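Local coordinates for uncharacterized protein (Planctomyces limnophilus, PDB 4H7L) that is of unknown function but, as a cupin-type barrel protein, binds a copper(II) ion, at residues R59-E68 / V116-F127. Residues are numbered along the deposited sequence; the frame is centred on the assembly and turned at random.
Sequences RTHYHREHQE and VSPPFDPADEWF. With CU (copper (II) ion), chain D.
Val116 and Glu68 form a non-hydrogen-bonded antiparallel pair, CG2 of the valine against the acid's carboxylate stem. Ser117 then exchanges two backbone hydrogen bonds with Gln67. After the cis peptide before Pro118 the chain runs along the edge of the His66 ring, whose NE2 makes a weak bond to Pro119 O. A type I turn from Asp121 delivers Asp124 to the opposing loop. With CG anti to the backbone N (chi1 -174°), the Asp124 carboxylate reaches into the Arg64–His66 bend: OD1 takes Arg64 N on its syn lone pair at 3.0 Å, while OD2 accepts Glu65 N and, through its anti lone pair, His66 ND1 at 2.8 Å. Asp124 O receives His63 ND1, nearly straight and in the ring plane, helping to fix an imidazole also held by copper at NE2. An asparagine here would probably turn an NH2 toward these donors, leaving Arg64 N, or Glu65 N and His66 ND1, without an acceptor. Trp126 pairs with Tyr62 through two backbone bonds and carries the Arg64 guanidinium flat on its indole; that of Arg59 lies flat but off-centre on Phe127. Glu68, its OE1 bonded to Asn114, joins His61, His63 and His104 in binding copper, the three-histidine, one-glutamate site characteristic of the cupin barrel.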
ATOM      1  N   ARG B  59     -11.003  19.266  -5.309  1.00 52.58           N
ATOM      2  CA  ARG B  59     -10.362  19.791  -6.507  1.00 55.87           C
ATOM      3  C   ARG B  59      -9.438  18.739  -7.100  1.00 56.80           C
ATOM      4  O   ARG B  59      -8.771  18.006  -6.372  1.00 60.81           O
ATOM      5  CB  ARG B  59      -9.522  21.030  -6.185  1.00 57.59           C
ATOM      6  CG  ARG B  59     -10.297  22.267  -5.792  1.00 61.24           C
ATOM      7  CD  ARG B  59      -9.359  23.463  -5.632  1.00 66.70           C
ATOM      8  NE  ARG B  59      -8.850  23.945  -6.916  1.00 67.05           N
ATOM      9  CZ  ARG B  59      -8.045  24.993  -7.059  1.00 59.92           C
ATOM     10  NH1 ARG B  59      -7.648  25.685  -5.999  1.00 60.63           N
ATOM     11  NH2 ARG B  59      -7.638  25.357  -8.267  1.00 56.60           N
ATOM     12  N   THR B  60      -9.398  18.668  -8.423  1.00 55.46           N
ATOM     13  CA  THR B  60      -8.374  17.894  -9.103  1.00 53.16           C
ATOM     14  C   THR B  60      -7.023  18.491  -8.742  1.00 53.97           C
ATOM     15  O   THR B  60      -6.853  19.711  -8.758  1.00 52.57           O
ATOM     16  CB  THR B  60      -8.552  17.944 -10.625  1.00 49.72           C
ATOM     17  OG1 THR B  60      -9.780  17.301 -10.980  1.00 56.04           O
ATOM     18  CG2 THR B  60      -7.395  17.247 -11.325  1.00 50.27           C
ATOM     19  N   HIS B  61      -6.065  17.633  -8.409  1.00 48.65           N
ATOM     20  CA  HIS B  61      -4.747  18.087  -7.987  1.00 49.64           C
ATOM     21  C   HIS B  61      -3.664  17.182  -8.559  1.00 47.52           C
ATOM     22  O   HIS B  61      -3.952  16.147  -9.159  1.00 45.99           O
ATOM     23  CB  HIS B  61      -4.652  18.104  -6.457  1.00 49.77           C
ATOM     24  CG  HIS B  61      -4.580  16.739  -5.840  1.00 55.23           C
ATOM     25  ND1 HIS B  61      -5.702  16.028  -5.471  1.00 60.70           N
ATOM     26  CD2 HIS B  61      -3.519  15.954  -5.532  1.00 58.73           C
ATOM     27  CE1 HIS B  61      -5.334  14.864  -4.962  1.00 64.31           C
ATOM     28  NE2 HIS B  61      -4.015  14.794  -4.988  1.00 62.81           N
ATOM     29  N   TYR B  62      -2.413  17.580  -8.376  1.00 49.19           N
ATOM     30  CA  TYR B  62      -1.298  16.738  -8.774  1.00 44.16           C
ATOM     31  C   TYR B  62      -0.065  17.006  -7.920  1.00 41.90           C
ATOM     32  O   TYR B  62      -0.014  17.962  -7.147  1.00 47.55           O
ATOM     33  CB  TYR B  62      -0.976  16.926 -10.258  1.00 40.89           C
ATOM     34  CG  TYR B  62      -0.421  18.284 -10.623  1.00 42.25           C
ATOM     35  CD1 TYR B  62      -1.262  19.376 -10.802  1.00 40.51           C
ATOM     36  CD2 TYR B  62       0.944  18.468 -10.814  1.00 41.20           C
ATOM     37  CE1 TYR B  62      -0.757  20.617 -11.148  1.00 39.02           C
ATOM     38  CE2 TYR B  62       1.458  19.705 -11.159  1.00 41.37           C
ATOM     39  CZ  TYR B  62       0.604  20.774 -11.329  1.00 41.97           C
ATOM     40  OH  TYR B  62       1.114  22.011 -11.668  1.00 43.76           O
ATOM     41  N   HIS B  63       0.929  16.141  -8.069  1.00 40.66           N
ATOM     42  CA  HIS B  63       2.131  16.205  -7.263  1.00 41.55           C
ATOM     43  C   HIS B  63       3.328  16.281  -8.192  1.00 43.89           C
ATOM     44  O   HIS B  63       3.366  15.608  -9.222  1.00 42.80           O
ATOM     45  CB  HIS B  63       2.220  14.968  -6.366  1.00 43.86           C
ATOM     46  CG  HIS B  63       0.973  14.703  -5.579  1.00 42.21           C
ATOM     47  ND1 HIS B  63       0.528  15.540  -4.579  1.00 47.95           N
ATOM     48  CD2 HIS B  63       0.078  13.688  -5.643  1.00 42.94           C
ATOM     49  CE1 HIS B  63      -0.590  15.058  -4.066  1.00 48.60           C
ATOM     50  NE2 HIS B  63      -0.885  13.933  -4.693  1.00 49.34           N
ATOM     51  N   ARG B  64       4.303  17.107  -7.834  1.00 46.53           N
ATOM     52  CA  ARG B  64       5.464  17.325  -8.686  1.00 48.32           C
ATOM     53  C   ARG B  64       6.645  16.443  -8.305  1.00 48.70           C
ATOM     54  O   ARG B  64       7.567  16.268  -9.099  1.00 50.26           O
ATOM     55  CB  ARG B  64       5.886  18.796  -8.626  1.00 47.65           C
ATOM     56  CG  ARG B  64       4.845  19.742  -9.172  1.00 42.86           C
ATOM     57  CD  ARG B  64       5.362  21.166  -9.291  1.00 42.82           C
ATOM     58  NE  ARG B  64       4.380  22.011  -9.964  1.00 53.79           N
ATOM     59  CZ  ARG B  64       4.627  23.214 -10.470  1.00 54.15           C
ATOM     60  NH1 ARG B  64       5.838  23.749 -10.396  1.00 54.92           N
ATOM     61  NH2 ARG B  64       3.654  23.881 -11.065  1.00 50.70           N
ATOM     62  N   GLU B  65       6.614  15.890  -7.096  1.00 56.66           N
ATOM     63  CA  GLU B  65       7.768  15.185  -6.546  1.00 57.98           C
ATOM     64  C   GLU B  65       7.403  13.837  -5.920  1.00 55.74           C
ATOM     65  O   GLU B  65       8.274  13.119  -5.429  1.00 58.46           O
ATOM     66  CB  GLU B  65       8.430  16.059  -5.480  1.00 65.04           C
ATOM     67  CG  GLU B  65       8.816  17.455  -5.954  1.00 72.22           C
ATOM     68  CD  GLU B  65      10.222  17.511  -6.515  1.00 83.78           C
ATOM     69  OE1 GLU B  65      11.139  17.925  -5.773  1.00 88.57           O
ATOM     70  OE2 GLU B  65      10.412  17.142  -7.696  1.00 88.19           O
ATOM     71  N   HIS B  66       6.120  13.498  -5.934  1.00 47.85           N
ATOM     72  CA  HIS B  66       5.638  12.292  -5.272  1.00 46.25           C
ATOM     73  C   HIS B  66       4.767  11.471  -6.199  1.00 42.38           C
ATOM     74  O   HIS B  66       3.917  12.009  -6.905  1.00 53.02           O
ATOM     75  CB  HIS B  66       4.821  12.659  -4.035  1.00 50.54           C
ATOM     76  CG  HIS B  66       5.630  13.266  -2.937  1.00 52.87           C
ATOM     77  ND1 HIS B  66       6.067  14.574  -2.970  1.00 55.27           N
ATOM     78  CD2 HIS B  66       6.095  12.743  -1.779  1.00 53.33           C
ATOM     79  CE1 HIS B  66       6.761  14.829  -1.876  1.00 59.41           C
ATOM     80  NE2 HIS B  66       6.794  13.735  -1.137  1.00 56.70           N
ATOM     81  N   GLN B  67       4.970  10.164  -6.188  1.00 51.30           N
ATOM     82  CA  GLN B  67       4.083   9.271  -6.908  1.00 60.17           C
ATOM     83  C   GLN B  67       3.229   8.547  -5.882  1.00 55.47           C
ATOM     84  O   GLN B  67       3.699   8.213  -4.796  1.00 55.91           O
ATOM     85  CB  GLN B  67       4.871   8.293  -7.787  1.00 65.37           C
ATOM     86  CG  GLN B  67       5.549   7.152  -7.053  1.00 67.55           C
ATOM     87  CD  GLN B  67       5.340   5.813  -7.739  1.00 72.31           C
ATOM     88  OE1 GLN B  67       6.284   5.042  -7.917  1.00 72.35           O
ATOM     89  NE2 GLN B  67       4.097   5.522  -8.119  1.00 71.64           N
ATOM     90  N   GLU B  68       1.965   8.339  -6.220  1.00 51.06           N
ATOM     91  CA  GLU B  68       1.025   7.720  -5.301  1.00 49.11           C
ATOM     92  C   GLU B  68       0.481   6.426  -5.890  1.00 49.33           C
ATOM     93  O   GLU B  68       0.367   6.287  -7.104  1.00 49.20           O
ATOM     94  CB  GLU B  68      -0.122   8.688  -4.989  1.00 49.23           C
ATOM     95  CG  GLU B  68       0.322   9.962  -4.280  1.00 53.79           C
ATOM     96  CD  GLU B  68      -0.845  10.841  -3.845  1.00 65.63           C
ATOM     97  OE1 GLU B  68      -0.840  11.287  -2.677  1.00 65.50           O
ATOM     98  OE2 GLU B  68      -1.759  11.099  -4.666  1.00 68.33           O
ATOM     99  N   VAL B 116       2.520   6.471  -0.708  1.00 44.32           N
ATOM    100  CA  VAL B 116       3.190   7.648  -1.253  1.00 40.12           C
ATOM    101  C   VAL B 116       4.709   7.524  -1.182  1.00 39.72           C
ATOM    102  O   VAL B 116       5.259   7.173  -0.138  1.00 47.95           O
ATOM    103  CB  VAL B 116       2.780   8.909  -0.474  1.00 38.50           C
ATOM    104  CG1 VAL B 116       3.407  10.149  -1.096  1.00 39.87           C
ATOM    105  CG2 VAL B 116       1.266   9.037  -0.420  1.00 43.99           C
ATOM    106  N   SER B 117       5.387   7.825  -2.287  1.00 41.25           N
ATOM    107  CA  SER B 117       6.849   7.781  -2.315  1.00 46.30           C
ATOM    108  C   SER B 117       7.437   8.986  -3.064  1.00 42.44           C
ATOM    109  O   SER B 117       6.957   9.352  -4.131  1.00 43.65           O
ATOM    110  CB  SER B 117       7.330   6.492  -2.974  1.00 44.68           C
ATOM    111  OG  SER B 117       7.448   6.669  -4.369  1.00 56.99           O
ATOM    112  N   PRO B 118       8.472   9.617  -2.494  1.00 48.64           N
ATOM    113  CA  PRO B 118       8.988   9.279  -1.167  1.00 50.85           C
ATOM    114  C   PRO B 118       7.951   9.641  -0.110  1.00 48.36           C
ATOM    115  O   PRO B 118       6.815   9.964  -0.465  1.00 45.01           O
ATOM    116  CB  PRO B 118      10.236  10.163  -1.030  1.00 55.77           C
ATOM    117  CG  PRO B 118      10.505  10.720  -2.401  1.00 54.23           C
ATOM    118  CD  PRO B 118       9.182  10.760  -3.087  1.00 52.31           C
ATOM    119  N   PRO B 119       8.328   9.596   1.173  1.00 42.59           N
ATOM    120  CA  PRO B 119       7.327   9.864   2.204  1.00 45.77           C
ATOM    121  C   PRO B 119       6.533  11.136   1.927  1.00 47.61           C
ATOM    122  O   PRO B 119       7.086  12.132   1.467  1.00 48.96           O
ATOM    123  CB  PRO B 119       8.168  10.002   3.478  1.00 51.63           C
ATOM    124  CG  PRO B 119       9.372   9.160   3.209  1.00 52.50           C
ATOM    125  CD  PRO B 119       9.662   9.351   1.749  1.00 46.24           C
ATOM    126  N   PHE B 120       5.239  11.081   2.217  1.00 51.91           N
ATOM    127  CA  PHE B 120       4.309  12.169   1.941  1.00 53.36           C
ATOM    128  C   PHE B 120       4.743  13.532   2.490  1.00 52.52           C
ATOM    129  O   PHE B 120       5.164  13.650   3.637  1.00 53.00           O
ATOM    130  CB  PHE B 120       2.940  11.793   2.505  1.00 53.38           C
ATOM    131  CG  PHE B 120       1.985  12.934   2.591  1.00 50.21           C
ATOM    132  CD1 PHE B 120       1.233  13.308   1.494  1.00 51.31           C
ATOM    133  CD2 PHE B 120       1.825  13.621   3.777  1.00 60.26           C
ATOM    134  CE1 PHE B 120       0.345  14.356   1.577  1.00 57.47           C
ATOM    135  CE2 PHE B 120       0.941  14.672   3.870  1.00 64.80           C
ATOM    136  CZ  PHE B 120       0.196  15.042   2.767  1.00 62.07           C
ATOM    137  N   ASP B 121       4.624  14.555   1.648  1.00 61.04           N
ATOM    138  CA  ASP B 121       4.919  15.935   2.021  1.00 59.50           C
ATOM    139  C   ASP B 121       3.747  16.822   1.596  1.00 59.80           C
ATOM    140  O   ASP B 121       3.487  16.979   0.403  1.00 61.98           O
ATOM    141  CB  ASP B 121       6.218  16.393   1.347  1.00 61.32           C
ATOM    142  CG  ASP B 121       6.458  17.887   1.474  1.00 68.64           C
ATOM    143  OD1 ASP B 121       5.927  18.508   2.419  1.00 68.25           O
ATOM    144  OD2 ASP B 121       7.188  18.443   0.625  1.00 73.93           O
ATOM    145  N   PRO B 122       3.036  17.410   2.571  1.00 57.32           N
ATOM    146  CA  PRO B 122       1.809  18.156   2.267  1.00 57.86           C
ATOM    147  C   PRO B 122       2.059  19.406   1.424  1.00 58.43           C
ATOM    148  O   PRO B 122       1.138  19.906   0.782  1.00 58.42           O
ATOM    149  CB  PRO B 122       1.290  18.544   3.652  1.00 60.57           C
ATOM    150  CG  PRO B 122       2.505  18.616   4.497  1.00 59.86           C
ATOM    151  CD  PRO B 122       3.411  17.531   3.992  1.00 56.57           C
ATOM    152  N   ALA B 123       3.292  19.897   1.425  1.00 55.45           N
ATOM    153  CA  ALA B 123       3.643  21.070   0.636  1.00 53.48           C
ATOM    154  C   ALA B 123       3.498  20.802  -0.859  1.00 60.13           C
ATOM    155  O   ALA B 123       3.326  21.735  -1.646  1.00 62.28           O
ATOM    156  CB  ALA B 123       5.058  21.494   0.949  1.00 52.62           C
ATOM    157  N   ASP B 124       3.574  19.533  -1.249  1.00 57.82           N
ATOM    158  CA  ASP B 124       3.574  19.167  -2.661  1.00 51.39           C
ATOM    159  C   ASP B 124       2.172  18.873  -3.164  1.00 50.69           C
ATOM    160  O   ASP B 124       1.819  17.722  -3.409  1.00 54.91           O
ATOM    161  CB  ASP B 124       4.468  17.952  -2.896  1.00 48.18           C
ATOM    162  CG  ASP B 124       4.624  17.622  -4.364  1.00 50.23           C
ATOM    163  OD1 ASP B 124       4.411  18.526  -5.198  1.00 51.44           O
ATOM    164  OD2 ASP B 124       4.960  16.462  -4.688  1.00 47.94           O
ATOM    165  N   GLU B 125       1.377  19.923  -3.313  1.00 54.08           N
ATOM    166  CA  GLU B 125       0.041  19.811  -3.880  1.00 53.93           C
ATOM    167  C   GLU B 125      -0.154  20.965  -4.852  1.00 50.69           C
ATOM    168  O   GLU B 125       0.067  22.121  -4.498  1.00 57.37           O
ATOM    169  CB  GLU B 125      -1.015  19.871  -2.780  1.00 55.66           C
ATOM    170  CG  GLU B 125      -2.363  19.311  -3.195  1.00 60.25           C
ATOM    171  CD  GLU B 125      -3.449  19.595  -2.174  1.00 72.05           C
ATOM    172  OE1 GLU B 125      -3.539  20.753  -1.712  1.00 70.28           O
ATOM    173  OE2 GLU B 125      -4.212  18.663  -1.836  1.00 76.12           O
ATOM    174  N   TRP B 126      -0.560  20.656  -6.077  1.00 45.23           N
ATOM    175  CA  TRP B 126      -0.713  21.682  -7.102  1.00 43.45           C
ATOM    176  C   TRP B 126      -2.037  21.562  -7.845  1.00 48.28           C
ATOM    177  O   TRP B 126      -2.574  20.466  -8.011  1.00 55.55           O
ATOM    178  CB  TRP B 126       0.455  21.620  -8.082  1.00 47.55           C
ATOM    179  CG  TRP B 126       1.767  21.818  -7.401  1.00 50.78           C
ATOM    180  CD1 TRP B 126       2.496  20.877  -6.738  1.00 46.09           C
ATOM    181  CD2 TRP B 126       2.503  23.040  -7.300  1.00 50.33           C
ATOM    182  NE1 TRP B 126       3.643  21.433  -6.238  1.00 46.75           N
ATOM    183  CE2 TRP B 126       3.672  22.763  -6.567  1.00 49.22           C
ATOM    184  CE3 TRP B 126       2.289  24.341  -7.762  1.00 50.54           C
ATOM    185  CZ2 TRP B 126       4.624  23.738  -6.280  1.00 50.96           C
ATOM    186  CZ3 TRP B 126       3.237  25.307  -7.481  1.00 56.13           C
ATOM    187  CH2 TRP B 126       4.390  25.001  -6.745  1.00 54.23           C
ATOM    188  N   PHE B 127      -2.554  22.706  -8.282  1.00 47.41           N
ATOM    189  CA  PHE B 127      -3.820  22.763  -8.995  1.00 47.35           C
ATOM    190  C   PHE B 127      -3.628  23.447 -10.340  1.00 50.74           C
ATOM    191  O   PHE B 127      -2.664  24.186 -10.539  1.00 53.63           O
ATOM    192  CB  PHE B 127      -4.854  23.542  -8.177  1.00 50.98           C
ATOM    193  CG  PHE B 127      -4.987  23.066  -6.759  1.00 52.82           C
ATOM    194  CD1 PHE B 127      -5.755  21.954  -6.455  1.00 50.99           C
ATOM    195  CD2 PHE B 127      -4.344  23.729  -5.731  1.00 54.34           C
ATOM    196  CE1 PHE B 127      -5.878  21.511  -5.152  1.00 46.37           C
ATOM    197  CE2 PHE B 127      -4.461  23.291  -4.427  1.00 54.81           C
ATOM    198  CZ  PHE B 127      -5.228  22.179  -4.137  1.00 51.94           C
TER
HETATM  199 CU    CU D 201      -2.800  13.023  -4.600  1.00 70.35          CU